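Local coordinates for chitin binding protein (Streptomyces lividans, PDB 5FTZ) that belongs to the AA10 family of copper-dependent lytic polysaccharide monooxygenases and probably cleaves chitin by oxidation, at residues D5-R10 with H149-V154; Q30-P35 with G54-L59; G37-G42 with K97-K102; T73-N76 with S80-F83; V124-K129 with A133-S138. One frame throughout, in Å; residues are numbered along the deposited sequence.

Contact 1. Residues D5-R10 with H149-V154; sequences DLPVSR and HVILAV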
# COMPACT_ATOMS: atom_id res chain seq x y z
N ASP A 5 14.08 -21.75 0.14
CA ASP A 5 14.58 -23.11 0.41
C ASP A 5 14.52 -24.02 -0.81
O ASP A 5 15.10 -25.06 -0.76
CB ASP A 5 13.97 -23.74 1.68
CG ASP A 5 12.62 -24.14 1.53
OD1 ASP A 5 11.94 -23.72 0.61
OD2 ASP A 5 12.12 -24.96 2.35
N LEU A 6 13.96 -23.54 -1.91
CA LEU A 6 14.07 -24.23 -3.21
C LEU A 6 14.27 -23.20 -4.29
O LEU A 6 13.39 -22.35 -4.49
CB LEU A 6 12.83 -25.08 -3.58
CG LEU A 6 12.56 -26.25 -2.71
CD1 LEU A 6 11.18 -26.81 -2.98
CD2 LEU A 6 13.64 -27.33 -2.87
N PRO A 7 15.42 -23.20 -5.01
CA PRO A 7 16.62 -23.97 -4.70
C PRO A 7 17.23 -23.39 -3.40
O PRO A 7 17.16 -22.16 -3.20
CB PRO A 7 17.53 -23.66 -5.91
CG PRO A 7 17.10 -22.32 -6.41
CD PRO A 7 15.65 -22.17 -6.03
N VAL A 8 17.75 -24.24 -2.55
CA VAL A 8 18.18 -23.79 -1.23
C VAL A 8 19.23 -22.69 -1.33
O VAL A 8 20.23 -22.82 -2.05
CB VAL A 8 18.59 -24.97 -0.34
CG1 VAL A 8 19.81 -25.65 -0.85
CG2 VAL A 8 18.75 -24.49 1.08
N SER A 9 19.03 -21.62 -0.57
CA SER A 9 19.91 -20.46 -0.59
C SER A 9 21.06 -20.60 0.36
O SER A 9 21.07 -21.41 1.27
CB SER A 9 19.11 -19.21 -0.26
OG SER A 9 18.45 -19.35 1.00
N ARG A 10 22.10 -19.79 0.15
CA ARG A 10 23.27 -19.79 0.99
C ARG A 10 22.93 -19.57 2.44
O ARG A 10 23.55 -20.22 3.30
CB ARG A 10 24.34 -18.83 0.46
CG ARG A 10 24.99 -19.24 -0.85
CD ARG A 10 26.00 -18.21 -1.30
NE ARG A 10 26.60 -18.60 -2.58
CZ ARG A 10 27.39 -17.82 -3.31
NH1 ARG A 10 27.70 -16.61 -2.89
NH2 ARG A 10 27.83 -18.27 -4.49
N HIS A 149 26.19 -22.26 -11.49
CA HIS A 149 25.53 -20.99 -11.73
C HIS A 149 24.93 -20.57 -10.39
O HIS A 149 24.84 -21.41 -9.45
CB HIS A 149 24.45 -21.07 -12.82
CG HIS A 149 25.06 -21.00 -14.19
ND1 HIS A 149 25.44 -19.82 -14.77
CD2 HIS A 149 25.41 -21.97 -15.05
CE1 HIS A 149 26.00 -20.06 -15.94
NE2 HIS A 149 26.00 -21.37 -16.13
N VAL A 150 24.57 -19.32 -10.28
CA VAL A 150 23.85 -18.79 -9.13
C VAL A 150 22.49 -18.28 -9.57
O VAL A 150 22.39 -17.58 -10.60
CB VAL A 150 24.65 -17.70 -8.43
CG1 VAL A 150 23.78 -16.97 -7.38
CG2 VAL A 150 25.93 -18.30 -7.80
N ILE A 151 21.45 -18.64 -8.86
CA ILE A 151 20.15 -18.03 -8.96
C ILE A 151 19.99 -17.07 -7.83
O ILE A 151 20.18 -17.45 -6.65
CB ILE A 151 19.01 -19.09 -9.03
CG1 ILE A 151 19.08 -19.90 -10.34
CG2 ILE A 151 17.66 -18.38 -8.80
CD1 ILE A 151 18.19 -21.11 -10.48
N LEU A 152 19.69 -15.84 -8.14
CA LEU A 152 19.39 -14.75 -7.17
C LEU A 152 17.92 -14.53 -7.13
O LEU A 152 17.30 -14.21 -8.17
CB LEU A 152 20.14 -13.47 -7.55
CG LEU A 152 19.79 -12.25 -6.69
CD1 LEU A 152 20.30 -12.40 -5.29
CD2 LEU A 152 20.31 -10.98 -7.34
N ALA A 153 17.33 -14.67 -5.94
CA ALA A 153 15.93 -14.42 -5.69
C ALA A 153 15.81 -13.15 -4.91
O ALA A 153 16.52 -12.95 -3.94
CB ALA A 153 15.37 -15.61 -4.92
N VAL A 154 14.93 -12.28 -5.38
CA VAL A 154 14.70 -10.99 -4.75
C VAL A 154 13.22 -10.82 -4.45
O VAL A 154 12.38 -10.91 -5.34
CB VAL A 154 15.23 -9.86 -5.64
CG1 VAL A 154 15.10 -8.55 -4.85
CG2 VAL A 154 16.69 -10.06 -6.06

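Contact 2. Residues Q30-P35 with G54-L59; sequences QSVEGP and GSFAAL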
# COMPACT_ATOMS: atom_id res chain seq x y z
N GLN A 30 16.56 -15.74 7.78
CA GLN A 30 15.51 -14.82 7.31
C GLN A 30 15.87 -13.37 7.16
O GLN A 30 15.03 -12.59 6.69
CB GLN A 30 14.26 -14.98 8.21
CG GLN A 30 14.48 -14.41 9.62
CD GLN A 30 15.03 -15.35 10.65
OE1 GLN A 30 15.64 -16.37 10.33
NE2 GLN A 30 14.81 -15.02 11.90
N SER A 31 17.05 -12.95 7.58
CA SER A 31 17.32 -11.53 7.86
C SER A 31 18.13 -10.82 6.77
O SER A 31 18.63 -9.73 6.99
CB SER A 31 18.06 -11.39 9.18
OG SER A 31 17.23 -11.87 10.20
N VAL A 32 18.24 -11.39 5.56
CA VAL A 32 19.11 -10.79 4.51
C VAL A 32 18.33 -9.75 3.71
O VAL A 32 17.87 -9.98 2.60
CB VAL A 32 19.74 -11.88 3.63
CG1 VAL A 32 20.73 -11.29 2.68
CG2 VAL A 32 20.41 -12.93 4.48
N GLU A 33 18.20 -8.58 4.33
CA GLU A 33 17.37 -7.45 3.90
C GLU A 33 18.26 -6.33 3.49
O GLU A 33 19.16 -5.92 4.24
CB GLU A 33 16.46 -7.02 5.07
CG GLU A 33 15.43 -5.99 4.69
CD GLU A 33 14.46 -5.67 5.81
OE1 GLU A 33 14.80 -5.89 6.97
OE2 GLU A 33 13.31 -5.25 5.51
N GLY A 34 17.96 -5.73 2.34
CA GLY A 34 18.70 -4.53 1.91
C GLY A 34 17.81 -3.62 1.11
O GLY A 34 16.61 -3.88 1.00
N PRO A 35 18.36 -2.57 0.51
CA PRO A 35 17.53 -1.67 -0.26
C PRO A 35 16.95 -2.37 -1.47
O PRO A 35 17.61 -3.21 -2.09
CB PRO A 35 18.51 -0.57 -0.68
CG PRO A 35 19.58 -0.63 0.31
CD PRO A 35 19.75 -2.07 0.66
N GLY A 54 27.63 -6.45 6.55
CA GLY A 54 28.95 -6.97 6.89
C GLY A 54 28.93 -8.19 7.78
O GLY A 54 29.77 -9.08 7.60
N SER A 55 27.97 -8.26 8.70
CA SER A 55 27.82 -9.42 9.58
C SER A 55 27.46 -10.74 8.85
O SER A 55 27.62 -11.78 9.41
CB SER A 55 26.75 -9.19 10.66
OG SER A 55 25.49 -8.96 10.05
N PHE A 56 26.96 -10.63 7.62
CA PHE A 56 26.58 -11.77 6.76
C PHE A 56 27.51 -11.89 5.54
O PHE A 56 27.17 -12.57 4.56
CB PHE A 56 25.14 -11.63 6.25
CG PHE A 56 24.09 -11.48 7.34
CD1 PHE A 56 24.26 -11.99 8.62
CD2 PHE A 56 22.94 -10.77 7.07
CE1 PHE A 56 23.29 -11.77 9.61
CE2 PHE A 56 21.94 -10.64 8.02
CZ PHE A 56 22.14 -11.12 9.31
N ALA A 57 28.73 -11.32 5.61
CA ALA A 57 29.66 -11.30 4.48
C ALA A 57 30.05 -12.69 4.02
O ALA A 57 30.37 -12.85 2.82
CB ALA A 57 30.92 -10.49 4.81
N ALA A 58 30.02 -13.69 4.88
CA ALA A 58 30.28 -15.05 4.39
C ALA A 58 29.41 -15.44 3.21
O ALA A 58 29.84 -16.22 2.34
CB ALA A 58 30.13 -16.08 5.48
N LEU A 59 28.19 -14.93 3.15
CA LEU A 59 27.31 -15.27 2.02
C LEU A 59 27.77 -14.77 0.67
O LEU A 59 27.36 -15.33 -0.35
CB LEU A 59 25.91 -14.69 2.27
CG LEU A 59 25.18 -15.13 3.54
CD1 LEU A 59 23.80 -14.50 3.61
CD2 LEU A 59 25.09 -16.65 3.62

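Contact 3. Residues G37-G42 with K97-K102; sequences GFPASG and KYYVTK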
# COMPACT_ATOMS: atom_id res chain seq x y z
N GLY A 37 15.07 -2.17 -5.43
CA GLY A 37 15.34 -1.50 -6.70
C GLY A 37 16.51 -2.09 -7.47
O GLY A 37 17.00 -1.48 -8.42
N PHE A 38 16.90 -3.32 -7.13
CA PHE A 38 17.93 -4.05 -7.91
C PHE A 38 17.47 -4.23 -9.34
O PHE A 38 16.32 -4.55 -9.57
CB PHE A 38 18.10 -5.41 -7.26
CG PHE A 38 19.26 -6.21 -7.80
CD1 PHE A 38 20.52 -6.01 -7.36
CD2 PHE A 38 19.00 -7.14 -8.80
CE1 PHE A 38 21.57 -6.72 -7.90
CE2 PHE A 38 20.04 -7.87 -9.35
CZ PHE A 38 21.33 -7.63 -8.92
N PRO A 39 18.38 -4.11 -10.32
CA PRO A 39 19.80 -3.80 -10.19
C PRO A 39 20.22 -2.35 -10.21
O PRO A 39 21.36 -2.02 -9.95
CB PRO A 39 20.39 -4.49 -11.44
CG PRO A 39 19.28 -4.27 -12.42
CD PRO A 39 18.03 -4.53 -11.68
N ALA A 40 19.32 -1.42 -10.53
CA ALA A 40 19.73 -0.03 -10.60
C ALA A 40 20.17 0.52 -9.26
O ALA A 40 21.14 1.25 -9.16
CB ALA A 40 18.60 0.81 -11.17
N SER A 41 19.44 0.14 -8.22
CA SER A 41 19.84 0.43 -6.86
C SER A 41 20.01 -0.92 -6.14
O SER A 41 20.26 -1.93 -6.79
CB SER A 41 18.84 1.37 -6.21
OG SER A 41 17.57 0.81 -6.21
N GLY A 42 19.94 -0.92 -4.82
CA GLY A 42 20.09 -2.14 -4.03
C GLY A 42 21.52 -2.32 -3.58
O GLY A 42 22.36 -1.46 -3.76
N LYS A 97 11.37 -11.72 -7.98
CA LYS A 97 12.11 -11.77 -9.25
C LYS A 97 13.25 -12.74 -9.08
O LYS A 97 13.87 -12.78 -7.99
CB LYS A 97 12.67 -10.45 -9.67
CG LYS A 97 11.62 -9.42 -10.00
CD LYS A 97 12.24 -8.09 -10.33
CE LYS A 97 11.22 -7.17 -10.97
NZ LYS A 97 11.37 -5.84 -10.39
N TYR A 98 13.55 -13.50 -10.10
CA TYR A 98 14.59 -14.50 -10.06
C TYR A 98 15.53 -14.29 -11.24
O TYR A 98 15.07 -14.15 -12.37
CB TYR A 98 14.00 -15.91 -10.13
CG TYR A 98 13.08 -16.23 -9.01
CD1 TYR A 98 11.71 -15.88 -9.10
CD2 TYR A 98 13.50 -16.86 -7.85
CE1 TYR A 98 10.82 -16.15 -8.07
CE2 TYR A 98 12.63 -17.14 -6.80
CZ TYR A 98 11.30 -16.81 -6.91
OH TYR A 98 10.42 -17.07 -5.89
N TYR A 99 16.83 -14.24 -10.96
CA TYR A 99 17.89 -13.91 -11.92
C TYR A 99 18.85 -15.07 -11.95
O TYR A 99 19.00 -15.78 -10.95
CB TYR A 99 18.69 -12.67 -11.51
CG TYR A 99 17.88 -11.40 -11.28
CD1 TYR A 99 17.21 -11.18 -10.11
CD2 TYR A 99 17.76 -10.45 -12.26
CE1 TYR A 99 16.50 -10.01 -9.91
CE2 TYR A 99 17.04 -9.26 -12.05
CZ TYR A 99 16.43 -9.07 -10.89
OH TYR A 99 15.68 -7.94 -10.57
N VAL A 100 19.54 -15.30 -13.07
CA VAL A 100 20.56 -16.30 -13.16
C VAL A 100 21.89 -15.66 -13.66
O VAL A 100 21.85 -14.65 -14.39
CB VAL A 100 20.14 -17.46 -14.05
CG1 VAL A 100 20.01 -17.03 -15.49
CG2 VAL A 100 21.04 -18.67 -13.89
N THR A 101 22.99 -16.25 -13.34
CA THR A 101 24.28 -15.88 -13.89
C THR A 101 24.36 -16.21 -15.38
O THR A 101 23.60 -17.00 -15.92
CB THR A 101 25.39 -16.55 -13.09
OG1 THR A 101 25.06 -17.94 -12.87
CG2 THR A 101 25.59 -15.83 -11.75
N LYS A 102 25.31 -15.53 -16.03
CA LYS A 102 25.56 -15.71 -17.47
C LYS A 102 26.65 -16.71 -17.70
O LYS A 102 27.51 -16.92 -16.86
CB LYS A 102 26.10 -14.39 -18.07
CG LYS A 102 25.06 -13.31 -18.07
CD LYS A 102 25.58 -12.00 -18.66
CE LYS A 102 26.61 -11.38 -17.79
NZ LYS A 102 26.58 -9.88 -17.91
O HOH W 1 13.67 -4.70 -8.63

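Contact 4. Residues T73-N76 with S80-F83; sequences TRVN and SYTF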
# COMPACT_ATOMS: atom_id res chain seq x y z
N THR A 73 22.45 -27.29 -5.82
CA THR A 73 21.27 -28.02 -6.18
C THR A 73 21.38 -28.30 -7.69
O THR A 73 21.55 -27.38 -8.50
CB THR A 73 20.02 -27.21 -5.89
OG1 THR A 73 19.93 -26.91 -4.49
CG2 THR A 73 18.74 -27.94 -6.30
N ARG A 74 21.27 -29.56 -8.08
CA ARG A 74 21.22 -29.94 -9.49
C ARG A 74 19.89 -29.61 -10.09
O ARG A 74 18.84 -29.91 -9.50
CB ARG A 74 21.47 -31.44 -9.62
CG ARG A 74 22.97 -31.74 -9.65
CD ARG A 74 23.53 -31.81 -11.09
N VAL A 75 19.93 -28.91 -11.22
CA VAL A 75 18.70 -28.46 -11.93
C VAL A 75 18.81 -28.76 -13.41
O VAL A 75 19.92 -28.87 -13.97
CB VAL A 75 18.40 -26.97 -11.72
CG1 VAL A 75 18.19 -26.69 -10.24
CG2 VAL A 75 19.52 -26.10 -12.26
N ASN A 76 17.64 -28.86 -14.05
CA ASN A 76 17.60 -29.08 -15.51
C ASN A 76 17.13 -27.84 -16.25
O ASN A 76 16.01 -27.37 -16.10
CB ASN A 76 16.66 -30.23 -15.83
CG ASN A 76 17.04 -31.52 -15.13
OD1 ASN A 76 16.28 -32.02 -14.30
ND2 ASN A 76 18.22 -32.02 -15.40
N SER A 80 10.30 -26.72 -15.98
CA SER A 80 9.57 -26.07 -14.91
C SER A 80 10.11 -26.53 -13.55
O SER A 80 10.59 -27.62 -13.37
CB SER A 80 8.08 -26.37 -15.00
OG SER A 80 7.40 -25.39 -14.26
N TYR A 81 10.05 -25.62 -12.58
CA TYR A 81 10.62 -25.86 -11.25
C TYR A 81 9.79 -25.13 -10.22
O TYR A 81 9.27 -24.05 -10.48
CB TYR A 81 12.07 -25.36 -11.25
CG TYR A 81 12.86 -25.62 -9.97
CD1 TYR A 81 13.50 -26.82 -9.77
CD2 TYR A 81 12.98 -24.66 -9.00
CE1 TYR A 81 14.23 -27.10 -8.61
CE2 TYR A 81 13.68 -24.88 -7.80
CZ TYR A 81 14.32 -26.08 -7.63
OH TYR A 81 15.02 -26.35 -6.43
N THR A 82 9.61 -25.73 -9.05
CA THR A 82 8.95 -25.04 -7.92
C THR A 82 9.95 -24.25 -7.12
O THR A 82 10.83 -24.83 -6.49
CB THR A 82 8.24 -26.05 -7.04
OG1 THR A 82 7.14 -26.58 -7.77
CG2 THR A 82 7.71 -25.41 -5.78
N PHE A 83 9.81 -22.93 -7.15
CA PHE A 83 10.60 -22.04 -6.32
C PHE A 83 9.85 -21.86 -5.03
O PHE A 83 8.61 -21.73 -5.06
CB PHE A 83 10.83 -20.69 -7.05
CG PHE A 83 11.68 -20.83 -8.24
CD1 PHE A 83 11.11 -21.14 -9.50
CD2 PHE A 83 13.04 -20.68 -8.16
CE1 PHE A 83 11.91 -21.31 -10.60
CE2 PHE A 83 13.84 -20.84 -9.28
CZ PHE A 83 13.27 -21.16 -10.49

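Contact 5. Residues V124-K129 with A133-S138; sequences VPYGGK and ATLSHS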
# COMPACT_ATOMS: atom_id res chain seq x y z
N VAL A 124 7.17 -12.64 -10.54
CA VAL A 124 5.79 -12.79 -10.02
C VAL A 124 5.34 -11.47 -9.43
O VAL A 124 5.71 -11.15 -8.29
CB VAL A 124 5.73 -13.93 -9.02
CG1 VAL A 124 4.32 -14.17 -8.56
CG2 VAL A 124 6.26 -15.21 -9.65
N PRO A 125 4.55 -10.67 -10.19
CA PRO A 125 3.95 -9.49 -9.60
C PRO A 125 2.96 -9.99 -8.53
O PRO A 125 2.19 -10.94 -8.79
CB PRO A 125 3.23 -8.83 -10.77
CG PRO A 125 3.83 -9.45 -12.01
CD PRO A 125 4.17 -10.85 -11.61
N TYR A 126 2.96 -9.38 -7.33
CA TYR A 126 2.15 -9.92 -6.23
C TYR A 126 1.07 -8.98 -5.71
O TYR A 126 0.30 -9.35 -4.83
CB TYR A 126 3.06 -10.35 -5.06
CG TYR A 126 2.61 -11.58 -4.32
CD1 TYR A 126 2.69 -12.83 -4.89
CD2 TYR A 126 2.04 -11.48 -3.05
CE1 TYR A 126 2.27 -13.96 -4.21
CE2 TYR A 126 1.60 -12.60 -2.38
CZ TYR A 126 1.70 -13.84 -2.99
OH TYR A 126 1.24 -14.98 -2.30
N GLY A 127 0.97 -7.79 -6.25
CA GLY A 127 -0.21 -6.95 -6.02
C GLY A 127 -0.36 -6.42 -4.62
O GLY A 127 -1.49 -6.06 -4.25
N GLY A 128 0.69 -6.36 -3.80
CA GLY A 128 0.56 -5.88 -2.44
C GLY A 128 0.02 -6.88 -1.44
O GLY A 128 -0.21 -6.53 -0.30
N LYS A 129 -0.22 -8.10 -1.89
CA LYS A 129 -0.79 -9.10 -1.02
C LYS A 129 0.26 -9.72 -0.08
O LYS A 129 1.46 -9.64 -0.32
CB LYS A 129 -1.48 -10.17 -1.86
CG LYS A 129 -2.68 -9.64 -2.67
CD LYS A 129 -3.77 -9.06 -1.79
CE LYS A 129 -5.03 -8.82 -2.61
NZ LYS A 129 -5.51 -7.44 -2.43
N ALA A 133 2.84 -18.41 4.71
CA ALA A 133 4.13 -18.64 5.36
C ALA A 133 5.09 -19.50 4.57
O ALA A 133 6.33 -19.36 4.73
CB ALA A 133 3.89 -19.26 6.72
N THR A 134 4.60 -20.36 3.71
CA THR A 134 5.42 -21.12 2.76
C THR A 134 4.79 -20.86 1.41
O THR A 134 3.63 -21.22 1.21
CB THR A 134 5.43 -22.65 2.99
OG1 THR A 134 5.89 -22.95 4.32
CG2 THR A 134 6.33 -23.35 2.01
N LEU A 135 5.52 -20.22 0.50
CA LEU A 135 5.04 -19.89 -0.84
C LEU A 135 5.79 -20.69 -1.83
O LEU A 135 7.04 -20.55 -1.93
CB LEU A 135 5.22 -18.41 -1.16
CG LEU A 135 4.80 -17.99 -2.56
CD1 LEU A 135 3.33 -18.20 -2.89
CD2 LEU A 135 5.13 -16.52 -2.72
N SER A 136 5.07 -21.44 -2.66
CA SER A 136 5.64 -22.24 -3.72
C SER A 136 5.03 -21.75 -5.02
O SER A 136 3.79 -21.62 -5.12
CB SER A 136 5.27 -23.70 -3.55
OG SER A 136 5.92 -24.28 -2.45
N HIS A 137 5.84 -21.44 -6.01
CA HIS A 137 5.33 -21.06 -7.33
C HIS A 137 6.23 -21.58 -8.43
O HIS A 137 7.45 -21.71 -8.25
CB HIS A 137 4.97 -19.62 -7.44
CG HIS A 137 6.01 -18.64 -6.99
ND1 HIS A 137 5.66 -17.44 -6.45
CD2 HIS A 137 7.36 -18.67 -6.94
CE1 HIS A 137 6.74 -16.73 -6.14
NE2 HIS A 137 7.79 -17.48 -6.39
N SER A 138 5.62 -21.87 -9.57
CA SER A 138 6.31 -22.54 -10.68
C SER A 138 6.85 -21.55 -11.67
O SER A 138 6.08 -20.69 -12.18
CB SER A 138 5.34 -23.45 -11.41
OG SER A 138 4.80 -24.43 -10.55

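Contact 1. Residues D5-R10 with H149-V154
Pro7 and Ile151 mark the closest approach of the two backbones, their CA atoms 8.1 Å apart, a spacing too wide for main-chain pairing and suited to side chains meeting between two layers. The layers are the two sheets of the beta sandwich at the core of AA10 enzymes: strand 2-6 edges the three-stranded sheet, and strand 148-157 runs through the mixed sheet opposite. Ile151 points from its strand into the space between them, and with CG1 beside the backbone N and CD1 extended beyond it (chi2 171°) the terminal methyl reaches the proline. The touch is a loose van der Waals one, Pro7 CG to Ile151 CD1 at 4.4 Å. The peptide bond between Leu6 and Pro7 is cis, which turns the chain sharply as it leaves the strand; two residues on, Ser9 occupies the N-cap of the short helix that starts at Arg10. Arg10 makes the second touch. Its side chain runs extended from CG to NE, which carries the guanidinium rather than the aliphatic stem to Val150; the two side chains cross at about a right angle. The charge is answered outside this pair: NE forms a salt bridge with Asp169, NH1 donates to the carbonyl oxygen of Leu59, and Trp70 adds a cation-pi contact. Several partners thus fix the rotation of the flat group, and one of its nitrogens, NH2, lies obliquely 3.8 Å from Val150 CG2.

Contact 2. Residues Q30-P35 with G54-L59
The backbones come nearest at Val32 and Phe56, whose CA atoms stand 7.9 Å apart; residues 30-35 turn from a loop into strand 33-35, while residues 54-59 wind through a brief 3-10 turn and on through helix-like angles. Val32 is the centre of an inverse gamma turn, marked by a weak bond from Glu33 N to Ser31 O. That same carbonyl oxygen lies near the plane of the Phe56 ring, at its edge, 3.6 Å from CE2, where the slightly positive rim can meet a carbonyl favourably. Ser31 CB adds an apolar touch 4.1 Å from Phe56 CZ, while its hydroxyl is engaged by Glu28. Both segments fall in the long, strand-poor region between the first core strand and strand 80-87, consistent with the L2 region that helps to shape the substrate-facing surface in AA10 enzymes; the side chain of Ser31 is about 8 Å from a bound copper ion. Beside the edge contact, Val32 CG2 and Leu59 CD1 meet tip to tip at 3.8 Å. With Val32 CG1 anti to the backbone N (chi1 -173°), CG2 is turned to both partners, touching the ring obliquely 4.2 Å from Phe56 CD2. Leu59 is held near Phe56 by its own backbone, Leu59 N donating to Phe56 O at 2.9 Å, and its side chain continues onto Gln11 and Cys14 of helix 10-15.

Contact 3. Residues G37-G42 with K97-K102
Ahead of the touching pair Phe38 and Tyr99, Gly37 takes backbone angles at which a CB would jam against the preceding carbonyl oxygen, and its own oxygen accepts from Ser41 N at 2.9 Å, closing a tight loop. Phe38 comes next and carries the contact. With CG anti to the backbone N (chi1 -171°), its ring drives its CD2-CE2 edge against the face of Tyr99, which rises from strand 93-100. The result is a T-shaped pair with centroids 5.3 Å apart and planes at 81°, the closest atoms of the two rings being Phe38 CD2 and Tyr99 CZ at 3.8 Å. A water makes the polar link: it donates to Phe38 O at 2.8 Å and accepts from Lys97 NZ at 3.1 Å, the ammonium group also forming a salt bridge with Asp95. A cis peptide bond leads into Pro39, whose CB folds back over the centre of one face of the Phe38 ring, 3.9 Å above its plane. Pro39 CD only grazes the hydroxyl of Tyr99. Replacing Tyr99 by a leucine would probably leave the Phe38 edge without an aromatic face to press on and the ring freer to shift. Between these two segments the chemistry implies an attachment by van der Waals and weak edge-to-face aromatic attraction, with one water-mediated polar link in place of a direct hydrogen bond.

Contact 4. Residues T73-N76 with S80-F83
A beta-arch brings Thr73, Val75 and Tyr81 together: strand 73-74 belongs to the mixed sheet of the sandwich, strand 80-87 to the three-stranded one, and the short connection between them crosses from one layer to the other. The backbones accordingly stay apart, Val75 CA and Tyr81 CA being 8.5 Å from each other. Tyr81 bridges much of that distance. Its CG lies anti to the backbone N (chi1 -176°), which swings the ring out toward the first segment and sets two of its parts against two residues there. On the ring's outer half, CE1, next to the hydroxyl-bearing CZ, lies 4.3 Å from Val75 CG1, the methyl approaching obliquely. At the far end, the hydroxyl OH comes 4.0 Å from Thr73 CG2, the methyl branch of the threonine. On its own strand the tyrosine is backed by Phe83, with Tyr81 CD2 placed 3.7 Å above the plane of that ring and over its centre. Pro7, in the loop after strand 2-6, packs against both aromatics, while Val75 continues onto Leu141 and Phe172. Methyls facing a phenol at such distances imply a contact ruled by shape, in which the tyrosine ring spans much of the gap between the two segments by van der Waals contact.

Contact 5. Residues V124-K129 with A133-S138
His137 has CG tucked between its backbone N and carbonyl carbon (chi1 51°), which lays the imidazole across toward Val124, while Val124 holds CG1 anti to its own N and leaves CG2 pointing at the ring. That methyl sits over one face in a CH-pi contact, 4.0 Å from Val124 CG2 to the His137 ring centroid and 18° off the normal, shifted toward the ND1-CE1 side. The connection is a beta-arch: strand 122-125 lies in the mixed sheet and strand 134-140 in the three-stranded one, so this pair helps to close the sandwich between their facing edges. After Pro125 the chain makes a type I' turn from Tyr126 to Lys129, with glycines at both central positions. His137 NE2 is hydrogen-bonded to Tyr98 OH, and Phe96 and Phe122 meet the ring edge-to-face. With His137 replaced by an alanine, the Val124 methyl would probably lose the ring face it packs on, and Tyr98 OH this hydrogen-bond partner. Further toward the turn, Tyr126 and Leu135 approach from opposite directions: one leucine methyl, CD2, lies obliquely 4.1 Å from Tyr126 CE1, and the other, CD1, is 3.9 Å from Tyr126 OH.

Contact 1 lies near the centre of the chain, about 4 Å away between centres, and joins the two sheets of the sandwich; in sequence, the other four fall between its segments. The segments of contacts 2 and 3 alternate along the chain, contact 4 lies between those of contact 3, and contact 5 follows. Contacts 4 and 5 close sheet-to-sheet arches and share the pairing of strands 80-87 and 134-140. Contact 3 ties a loop to strand 93-100, the neighbour of strand 148-157; contacts 3 and 5 touch, their centres about 18 Å apart. Contact 2, about 24 Å from contact 4 between centres, lies near copper. A strand core thus carries loops that probably shape the substrate-facing surface.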